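Local coordinates for protein ornithine decarboxylase (Entamoeba histolytica, PDB 4AIB) that probably catalyses, as a pyridoxal 5'-phosphate-dependent homodimer, the decarboxylation of L-ornithine to putrescine, the entry step of polyamine synthesis, at residues 16-29 with 351-365. Residues are numbered along the deposited sequence; the frame is centred on the assembly and turned at random.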
ATOM      1  N   ILE A  16     -20.976   5.904 -18.518  1.00 42.93           N
ATOM      2  CA  ILE A  16     -21.782   5.862 -17.290  1.00 43.32           C
ATOM      3  C   ILE A  16     -23.236   5.470 -17.579  1.00 42.78           C
ATOM      4  O   ILE A  16     -23.869   4.764 -16.785  1.00 41.88           O
ATOM      5  CB  ILE A  16     -21.725   7.210 -16.526  1.00 20.00           C
ATOM      6  CG1 ILE A  16     -20.329   7.432 -15.933  1.00 20.00           C
ATOM      7  CG2 ILE A  16     -22.771   7.264 -15.418  1.00 20.00           C
ATOM      8  CD1 ILE A  16     -19.990   8.884 -15.659  1.00 20.00           C
ATOM      9  N   SER A  17     -23.746   5.925 -18.724  1.00 42.59           N
ATOM     10  CA  SER A  17     -25.119   5.648 -19.156  1.00 43.42           C
ATOM     11  C   SER A  17     -25.403   4.158 -19.360  1.00 44.73           C
ATOM     12  O   SER A  17     -26.563   3.746 -19.430  1.00 44.29           O
ATOM     13  CB  SER A  17     -25.431   6.417 -20.442  1.00 43.76           C
ATOM     14  OG  SER A  17     -24.548   6.038 -21.484  1.00 43.20           O
ATOM     15  N   GLN A  18     -24.341   3.360 -19.452  1.00 46.60           N
ATOM     16  CA  GLN A  18     -24.457   1.911 -19.610  1.00 48.53           C
ATOM     17  C   GLN A  18     -24.768   1.214 -18.281  1.00 46.91           C
ATOM     18  O   GLN A  18     -24.988   0.000 -18.249  1.00 48.26           O
ATOM     19  CB  GLN A  18     -23.171   1.329 -20.216  1.00 52.41           C
ATOM     20  CG  GLN A  18     -22.665   2.028 -21.475  1.00 58.17           C
ATOM     21  CD  GLN A  18     -23.535   1.783 -22.696  1.00 61.98           C
ATOM     22  OE1 GLN A  18     -23.994   0.665 -22.938  1.00 64.17           O
ATOM     23  NE2 GLN A  18     -23.754   2.832 -23.482  1.00 60.79           N
ATOM     24  N   PHE A  19     -24.794   1.986 -17.194  1.00 44.86           N
ATOM     25  CA  PHE A  19     -24.950   1.425 -15.853  1.00 41.98           C
ATOM     26  C   PHE A  19     -26.161   1.942 -15.082  1.00 41.82           C
ATOM     27  O   PHE A  19     -26.541   3.109 -15.194  1.00 39.03           O
ATOM     28  CB  PHE A  19     -23.684   1.661 -15.020  1.00 41.79           C
ATOM     29  CG  PHE A  19     -22.447   1.047 -15.606  1.00 41.07           C
ATOM     30  CD1 PHE A  19     -22.264  -0.332 -15.593  1.00 41.38           C
ATOM     31  CD2 PHE A  19     -21.462   1.847 -16.173  1.00 41.78           C
ATOM     32  CE1 PHE A  19     -21.122  -0.901 -16.137  1.00 42.05           C
ATOM     33  CE2 PHE A  19     -20.316   1.285 -16.715  1.00 42.43           C
ATOM     34  CZ  PHE A  19     -20.146  -0.092 -16.697  1.00 42.62           C
ATOM     35  N   GLU A  20     -26.755   1.041 -14.303  1.00 42.42           N
ATOM     36  CA  GLU A  20     -27.767   1.374 -13.308  1.00 44.51           C
ATOM     37  C   GLU A  20     -27.150   1.172 -11.919  1.00 44.51           C
ATOM     38  O   GLU A  20     -26.093   0.545 -11.809  1.00 43.20           O
ATOM     39  CB  GLU A  20     -29.003   0.485 -13.487  1.00 47.92           C
ATOM     40  CG  GLU A  20     -30.016   1.000 -14.501  1.00 53.89           C
ATOM     41  CD  GLU A  20     -29.535   0.898 -15.939  1.00 58.20           C
ATOM     42  OE1 GLU A  20     -29.090  -0.195 -16.351  1.00 57.09           O
ATOM     43  OE2 GLU A  20     -29.600   1.918 -16.657  1.00 61.18           O
ATOM     44  N   PRO A  21     -27.792   1.711 -10.858  1.00 44.95           N
ATOM     45  CA  PRO A  21     -27.284   1.525  -9.491  1.00 42.90           C
ATOM     46  C   PRO A  21     -26.987   0.066  -9.132  1.00 42.32           C
ATOM     47  O   PRO A  21     -26.021  -0.206  -8.418  1.00 38.66           O
ATOM     48  CB  PRO A  21     -28.425   2.054  -8.623  1.00 43.44           C
ATOM     49  CG  PRO A  21     -29.075   3.093  -9.466  1.00 42.45           C
ATOM     50  CD  PRO A  21     -28.950   2.627 -10.889  1.00 42.98           C
ATOM     51  N   GLU A  22     -27.807  -0.852  -9.640  1.00 43.87           N
ATOM     52  CA  GLU A  22     -27.694  -2.278  -9.322  1.00 46.57           C
ATOM     53  C   GLU A  22     -26.434  -2.936  -9.885  1.00 46.28           C
ATOM     54  O   GLU A  22     -25.883  -3.843  -9.263  1.00 46.47           O
ATOM     55  CB  GLU A  22     -28.929  -3.045  -9.810  1.00 49.15           C
ATOM     56  CG  GLU A  22     -30.240  -2.665  -9.135  1.00 54.05           C
ATOM     57  CD  GLU A  22     -30.968  -1.539  -9.847  1.00 58.25           C
ATOM     58  OE1 GLU A  22     -30.484  -0.387  -9.810  1.00 61.14           O
ATOM     59  OE2 GLU A  22     -32.036  -1.804 -10.439  1.00 59.17           O
ATOM     60  N   ASN A  23     -25.985  -2.479 -11.053  1.00 45.74           N
ATOM     61  CA  ASN A  23     -24.886  -3.132 -11.772  1.00 45.34           C
ATOM     62  C   ASN A  23     -23.587  -2.325 -11.882  1.00 45.30           C
ATOM     63  O   ASN A  23     -22.581  -2.835 -12.386  1.00 45.36           O
ATOM     64  CB  ASN A  23     -25.351  -3.585 -13.166  1.00 45.93           C
ATOM     65  CG  ASN A  23     -25.925  -2.449 -14.000  1.00 47.40           C
ATOM     66  OD1 ASN A  23     -25.381  -1.345 -14.040  1.00 48.49           O
ATOM     67  ND2 ASN A  23     -27.029  -2.725 -14.685  1.00 47.16           N
ATOM     68  N   GLN A  24     -23.614  -1.080 -11.408  1.00 44.44           N
ATOM     69  CA  GLN A  24     -22.469  -0.169 -11.529  1.00 42.48           C
ATOM     70  C   GLN A  24     -21.231  -0.639 -10.753  1.00 42.52           C
ATOM     71  O   GLN A  24     -21.334  -1.002  -9.579  1.00 42.85           O
ATOM     72  CB  GLN A  24     -22.853   1.263 -11.121  1.00 41.43           C
ATOM     73  CG  GLN A  24     -23.322   1.428  -9.681  1.00 38.62           C
ATOM     74  CD  GLN A  24     -23.263   2.868  -9.200  1.00 36.47           C
ATOM     75  OE1 GLN A  24     -23.602   3.799  -9.932  1.00 34.55           O
ATOM     76  NE2 GLN A  24     -22.836   3.055  -7.957  1.00 34.90           N
ATOM     77  N   PRO A  25     -20.056  -0.631 -11.412  1.00 42.18           N
ATOM     78  CA  PRO A  25     -18.814  -1.030 -10.752  1.00 42.55           C
ATOM     79  C   PRO A  25     -18.261   0.085  -9.865  1.00 43.54           C
ATOM     80  O   PRO A  25     -18.802   1.195  -9.855  1.00 43.94           O
ATOM     81  CB  PRO A  25     -17.872  -1.299 -11.926  1.00 41.05           C
ATOM     82  CG  PRO A  25     -18.344  -0.378 -12.998  1.00 40.22           C
ATOM     83  CD  PRO A  25     -19.830  -0.230 -12.814  1.00 40.54           C
ATOM     84  N   LEU A  26     -17.191  -0.217  -9.131  1.00 42.83           N
ATOM     85  CA  LEU A  26     -16.539   0.754  -8.251  1.00 42.37           C
ATOM     86  C   LEU A  26     -16.000   1.955  -9.029  1.00 41.80           C
ATOM     87  O   LEU A  26     -15.975   3.075  -8.518  1.00 41.95           O
ATOM     88  CB  LEU A  26     -15.412   0.087  -7.453  1.00 44.13           C
ATOM     89  CG  LEU A  26     -15.757  -1.087  -6.525  1.00 44.80           C
ATOM     90  CD1 LEU A  26     -14.488  -1.771  -6.042  1.00 43.62           C
ATOM     91  CD2 LEU A  26     -16.614  -0.652  -5.343  1.00 44.15           C
ATOM     92  N   GLY A  27     -15.578   1.707 -10.267  1.00 40.75           N
ATOM     93  CA  GLY A  27     -15.087   2.759 -11.152  1.00 39.43           C
ATOM     94  C   GLY A  27     -14.437   2.212 -12.407  1.00 37.71           C
ATOM     95  O   GLY A  27     -14.338   0.995 -12.587  1.00 37.50           O
ATOM     96  N   PHE A  28     -13.998   3.116 -13.280  1.00 36.34           N
ATOM     97  CA  PHE A  28     -13.273   2.742 -14.493  1.00 34.96           C
ATOM     98  C   PHE A  28     -12.241   3.795 -14.896  1.00 34.18           C
ATOM     99  O   PHE A  28     -12.397   4.980 -14.592  1.00 34.99           O
ATOM    100  CB  PHE A  28     -14.239   2.439 -15.652  1.00 34.27           C
ATOM    101  CG  PHE A  28     -15.068   3.616 -16.091  1.00 32.23           C
ATOM    102  CD1 PHE A  28     -14.603   4.486 -17.075  1.00 31.94           C
ATOM    103  CD2 PHE A  28     -16.324   3.845 -15.539  1.00 31.86           C
ATOM    104  CE1 PHE A  28     -15.366   5.566 -17.486  1.00 33.15           C
ATOM    105  CE2 PHE A  28     -17.093   4.924 -15.949  1.00 32.52           C
ATOM    106  CZ  PHE A  28     -16.615   5.784 -16.925  1.00 32.58           C
ATOM    107  N   TRP A  29     -11.192   3.347 -15.582  1.00 32.19           N
ATOM    108  CA  TRP A  29     -10.114   4.226 -16.030  1.00 30.19           C
ATOM    109  C   TRP A  29     -10.297   4.648 -17.459  1.00 30.09           C
ATOM    110  O   TRP A  29     -10.793   3.878 -18.284  1.00 29.07           O
ATOM    111  CB  TRP A  29      -8.767   3.531 -15.873  1.00 27.57           C
ATOM    112  CG  TRP A  29      -8.391   3.225 -14.442  1.00 27.22           C
ATOM    113  CD1 TRP A  29      -8.623   2.046 -13.736  1.00 27.95           C
ATOM    114  CD2 TRP A  29      -7.693   4.105 -13.495  1.00 28.56           C
ATOM    115  NE1 TRP A  29      -8.132   2.137 -12.457  1.00 28.27           N
ATOM    116  CE2 TRP A  29      -7.562   3.341 -12.246  1.00 27.98           C
ATOM    117  CE3 TRP A  29      -7.182   5.396 -13.551  1.00 26.43           C
ATOM    118  CZ2 TRP A  29      -6.946   3.872 -11.121  1.00 24.91           C
ATOM    119  CZ3 TRP A  29      -6.563   5.920 -12.410  1.00 25.97           C
ATOM    120  CH2 TRP A  29      -6.448   5.175 -11.226  1.00 23.83           C
ATOM    121  N   GLY A 351     -25.488   6.037  -6.728  1.00 42.69           N
ATOM    122  CA  GLY A 351     -26.094   5.183  -7.745  1.00 44.69           C
ATOM    123  C   GLY A 351     -26.465   5.953  -9.000  1.00 46.15           C
ATOM    124  O   GLY A 351     -26.718   5.359 -10.050  1.00 47.54           O
ATOM    125  N   LYS A 352     -26.493   7.280  -8.888  1.00 45.14           N
ATOM    126  CA  LYS A 352     -26.841   8.150 -10.008  1.00 44.81           C
ATOM    127  C   LYS A 352     -25.675   9.061 -10.388  1.00 43.45           C
ATOM    128  O   LYS A 352     -25.387   9.241 -11.573  1.00 43.61           O
ATOM    129  CB  LYS A 352     -28.096   8.973  -9.674  1.00 48.58           C
ATOM    130  CG  LYS A 352     -28.772   9.644 -10.864  1.00 53.49           C
ATOM    131  CD  LYS A 352     -28.314  11.085 -11.044  1.00 57.43           C
ATOM    132  CE  LYS A 352     -29.000  11.744 -12.231  1.00 58.63           C
ATOM    133  NZ  LYS A 352     -28.558  13.155 -12.411  1.00 57.47           N
ATOM    134  N   ASP A 353     -25.008   9.625  -9.382  1.00 41.31           N
ATOM    135  CA  ASP A 353     -23.919  10.579  -9.598  1.00 39.54           C
ATOM    136  C   ASP A 353     -22.534   9.934  -9.598  1.00 37.77           C
ATOM    137  O   ASP A 353     -22.293   8.954  -8.890  1.00 37.34           O
ATOM    138  CB  ASP A 353     -23.983  11.712  -8.568  1.00 40.67           C
ATOM    139  CG  ASP A 353     -25.121  12.683  -8.832  1.00 41.79           C
ATOM    140  OD1 ASP A 353     -25.071  13.407  -9.850  1.00 41.23           O
ATOM    141  OD2 ASP A 353     -26.065  12.730  -8.018  1.00 42.57           O
ATOM    142  N   TRP A 354     -21.633  10.501 -10.400  1.00 37.60           N
ATOM    143  CA  TRP A 354     -20.275   9.983 -10.563  1.00 36.88           C
ATOM    144  C   TRP A 354     -19.235  11.058 -10.400  1.00 36.67           C
ATOM    145  O   TRP A 354     -19.515  12.249 -10.578  1.00 36.75           O
ATOM    146  CB  TRP A 354     -20.120   9.321 -11.929  1.00 37.56           C
ATOM    147  CG  TRP A 354     -20.763   7.957 -12.044  1.00 40.08           C
ATOM    148  CD1 TRP A 354     -22.118   7.644 -11.970  1.00 40.24           C
ATOM    149  CD2 TRP A 354     -20.091   6.669 -12.281  1.00 40.98           C
ATOM    150  NE1 TRP A 354     -22.321   6.298 -12.128  1.00 38.67           N
ATOM    151  CE2 TRP A 354     -21.152   5.655 -12.320  1.00 39.27           C
ATOM    152  CE3 TRP A 354     -18.770   6.270 -12.455  1.00 42.83           C
ATOM    153  CZ2 TRP A 354     -20.876   4.310 -12.524  1.00 40.99           C
ATOM    154  CZ3 TRP A 354     -18.505   4.911 -12.658  1.00 42.65           C
ATOM    155  CH2 TRP A 354     -19.534   3.956 -12.692  1.00 42.27           C
ATOM    156  N   LEU A 355     -18.019  10.638 -10.061  1.00 35.24           N
ATOM    157  CA  LEU A 355     -16.892  11.546  -9.871  1.00 32.90           C
ATOM    158  C   LEU A 355     -15.786  11.250 -10.874  1.00 33.77           C
ATOM    159  O   LEU A 355     -15.424  10.093 -11.075  1.00 34.81           O
ATOM    160  CB  LEU A 355     -16.329  11.409  -8.451  1.00 30.39           C
ATOM    161  CG  LEU A 355     -16.933  12.175  -7.270  1.00 29.68           C
ATOM    162  CD1 LEU A 355     -18.367  11.767  -6.977  1.00 30.47           C
ATOM    163  CD2 LEU A 355     -16.068  11.961  -6.039  1.00 26.89           C
ATOM    164  N   LEU A 356     -15.255  12.297 -11.501  1.00 34.09           N
ATOM    165  CA  LEU A 356     -14.076  12.161 -12.352  1.00 34.63           C
ATOM    166  C   LEU A 356     -12.864  12.797 -11.679  1.00 37.14           C
ATOM    167  O   LEU A 356     -12.865  13.992 -11.382  1.00 38.99           O
ATOM    168  CB  LEU A 356     -14.310  12.775 -13.740  1.00 32.19           C
ATOM    169  CG  LEU A 356     -13.113  13.058 -14.664  1.00 32.63           C
ATOM    170  CD1 LEU A 356     -12.464  11.780 -15.176  1.00 32.54           C
ATOM    171  CD2 LEU A 356     -13.526  13.942 -15.833  1.00 31.53           C
ATOM    172  N   PHE A 357     -11.845  11.980 -11.430  1.00 38.61           N
ATOM    173  CA  PHE A 357     -10.571  12.458 -10.912  1.00 39.22           C
ATOM    174  C   PHE A 357      -9.615  12.655 -12.089  1.00 40.62           C
ATOM    175  O   PHE A 357      -9.077  11.680 -12.620  1.00 41.08           O
ATOM    176  CB  PHE A 357      -9.989  11.467  -9.898  1.00 39.25           C
ATOM    177  CG  PHE A 357     -10.806  11.325  -8.643  1.00 39.76           C
ATOM    178  CD1 PHE A 357     -11.857  10.413  -8.577  1.00 40.67           C
ATOM    179  CD2 PHE A 357     -10.518  12.092  -7.519  1.00 39.57           C
ATOM    180  CE1 PHE A 357     -12.609  10.277  -7.419  1.00 39.61           C
ATOM    181  CE2 PHE A 357     -11.267  11.961  -6.358  1.00 39.92           C
ATOM    182  CZ  PHE A 357     -12.313  11.053  -6.309  1.00 39.12           C
ATOM    183  N   PRO A 358      -9.415  13.918 -12.515  1.00 41.89           N
ATOM    184  CA  PRO A 358      -8.584  14.206 -13.681  1.00 42.55           C
ATOM    185  C   PRO A 358      -7.105  13.980 -13.399  1.00 42.63           C
ATOM    186  O   PRO A 358      -6.611  14.353 -12.331  1.00 42.58           O
ATOM    187  CB  PRO A 358      -8.847  15.697 -13.956  1.00 43.33           C
ATOM    188  CG  PRO A 358     -10.026  16.067 -13.117  1.00 43.37           C
ATOM    189  CD  PRO A 358      -9.966  15.153 -11.934  1.00 42.14           C
ATOM    190  N   ASN A 359      -6.421  13.365 -14.363  1.00 42.87           N
ATOM    191  CA  ASN A 359      -4.985  13.088 -14.293  1.00 43.92           C
ATOM    192  C   ASN A 359      -4.576  12.243 -13.082  1.00 44.72           C
ATOM    193  O   ASN A 359      -4.091  12.767 -12.074  1.00 44.25           O
ATOM    194  CB  ASN A 359      -4.164  14.385 -14.369  1.00 44.04           C
ATOM    195  CG  ASN A 359      -4.569  15.269 -15.535  1.00 42.76           C
ATOM    196  OD1 ASN A 359      -4.718  14.802 -16.666  1.00 42.73           O
ATOM    197  ND2 ASN A 359      -4.741  16.556 -15.265  1.00 39.41           N
ATOM    198  N   MET A 360      -4.790  10.936 -13.195  1.00 46.25           N
ATOM    199  CA  MET A 360      -4.374   9.981 -12.171  1.00 48.04           C
ATOM    200  C   MET A 360      -3.306   9.052 -12.747  1.00 49.64           C
ATOM    201  O   MET A 360      -2.588   9.429 -13.672  1.00 49.79           O
ATOM    202  CB  MET A 360      -5.577   9.186 -11.653  1.00 45.72           C
ATOM    203  CG  MET A 360      -6.663  10.027 -10.995  1.00 48.73           C
ATOM    204  SD  MET A 360      -6.182  10.772  -9.424  1.00 47.63           S
ATOM    205  CE  MET A 360      -6.211   9.349  -8.335  1.00 47.98           C
ATOM    206  N   GLY A 361      -3.191   7.846 -12.199  1.00 52.27           N
ATOM    207  CA  GLY A 361      -2.210   6.877 -12.686  1.00 56.42           C
ATOM    208  C   GLY A 361      -0.804   7.126 -12.173  1.00 58.88           C
ATOM    209  O   GLY A 361       0.024   6.213 -12.155  1.00 59.11           O
ATOM    210  N   ALA A 362      -0.533   8.365 -11.763  1.00 61.78           N
ATOM    211  CA  ALA A 362       0.747   8.726 -11.165  1.00 66.02           C
ATOM    212  C   ALA A 362       0.863   8.106  -9.775  1.00 69.46           C
ATOM    213  O   ALA A 362       0.343   8.649  -8.794  1.00 71.11           O
ATOM    214  CB  ALA A 362       0.900  10.240 -11.104  1.00 66.06           C
ATOM    215  N   TYR A 363       1.533   6.954  -9.713  1.00 73.92           N
ATOM    216  CA  TYR A 363       1.680   6.142  -8.490  1.00 76.49           C
ATOM    217  C   TYR A 363       0.373   5.540  -7.951  1.00 77.04           C
ATOM    218  O   TYR A 363       0.402   4.704  -7.043  1.00 77.76           O
ATOM    219  CB  TYR A 363       2.419   6.909  -7.379  1.00 78.39           C
ATOM    220  CG  TYR A 363       3.928   6.905  -7.511  1.00 79.78           C
ATOM    221  CD1 TYR A 363       4.669   5.752  -7.240  1.00 79.92           C
ATOM    222  CD2 TYR A 363       4.618   8.057  -7.888  1.00 80.43           C
ATOM    223  CE1 TYR A 363       6.050   5.745  -7.354  1.00 80.49           C
ATOM    224  CE2 TYR A 363       6.000   8.059  -8.006  1.00 80.42           C
ATOM    225  CZ  TYR A 363       6.711   6.903  -7.737  1.00 81.11           C
ATOM    226  OH  TYR A 363       8.082   6.903  -7.851  1.00 82.26           O
ATOM    227  N   THR A 364      -0.762   5.957  -8.513  1.00 76.62           N
ATOM    228  CA  THR A 364      -2.075   5.497  -8.052  1.00 76.00           C
ATOM    229  C   THR A 364      -2.546   4.216  -8.753  1.00 76.90           C
ATOM    230  O   THR A 364      -3.562   3.636  -8.363  1.00 76.08           O
ATOM    231  CB  THR A 364      -3.156   6.594  -8.192  1.00 75.10           C
ATOM    232  OG1 THR A 364      -3.257   7.007  -9.561  1.00 75.20           O
ATOM    233  CG2 THR A 364      -2.828   7.801  -7.317  1.00 73.26           C
ATOM    234  N   ILE A 365      -1.790   3.784  -9.766  1.00 77.92           N
ATOM    235  CA  ILE A 365      -2.074   2.575 -10.570  1.00 79.35           C
ATOM    236  C   ILE A 365      -3.568   2.348 -10.891  1.00 79.92           C
ATOM    237  O   ILE A 365      -4.221   1.430 -10.387  1.00 79.92           O
ATOM    238  CB  ILE A 365      -1.350   1.300 -10.018  1.00 20.00           C
ATOM    239  CG1 ILE A 365      -1.570   0.078 -10.927  1.00 20.00           C
ATOM    240  CG2 ILE A 365      -1.750   0.982  -8.579  1.00 20.00           C
ATOM    241  CD1 ILE A 365      -0.836   0.130 -12.252  1.00 20.00           C
TER
HETATM  242  O   HOH W   1     -22.818   6.124  -8.170  1.00 16.20           O
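Segments 16-29 and 351-365 approach closely at one end, where the CA atoms of Pro-21 and Gly-351 lie 4.2 Å apart, and diverge to 9.0 Å between the CA atoms of Trp-29 and Gly-361. The sheet strands 27-31 and 354-360 are not direct partners: each pairs antiparallel with strand 267-281, and side chains bridge the gap between them.

Trp-354 has the largest share of the contact, 161 of 566 Å². With CG anti to its own carbonyl carbon (chi1 -76°), the indole reaches into the bend of 16-28. Ile-16 lies over one face: its CG2 stands 3.6 Å from the centroid of the five-membered ring, 19° off the normal, a CH-pi contact, while CG1 and CD1 cover CD2 and CG. At the benzo end, Phe-28 CE2 comes within 3.6 Å of Trp-354 CZ3, the ring planes inclined at 49°, and Pro-25 adds looser packing beside CH2.

Gln-24 runs extended past the indole, its amide plane steeply inclined to the ring. A water joins the two segments, accepting from Gly-351 N and lying 3.0 Å from Gln-24 OE1 and also near Asp-353 O. Gln-24 NE2 is held by Leu-273 O. On the Gly-351 carbonyl, Pro-21 CG rests 3.3 Å from Gly-351 O.

A second, smaller cluster forms around Trp-29, whose CZ3 meets Met-360 CB edge-on at 3.5 Å; CZ2 packs by the backbone of Ile-365, whose side chain is about 10 Å from that of Lys-57, the predicted cofactor-attachment lysine of the barrel, unmodified here.

Tyr-133 and Tyr-105 of the second subunit pack on Pro-21 and Gln-24. Within the beta domain, built from both ends of the chain, Phe-28 also meets Tyr-382 and touches Val-270, and Trp-29 packs on Phe-267 and Leu-269, all three on strand 267-281, which lies between strands 27-31 and 354-360.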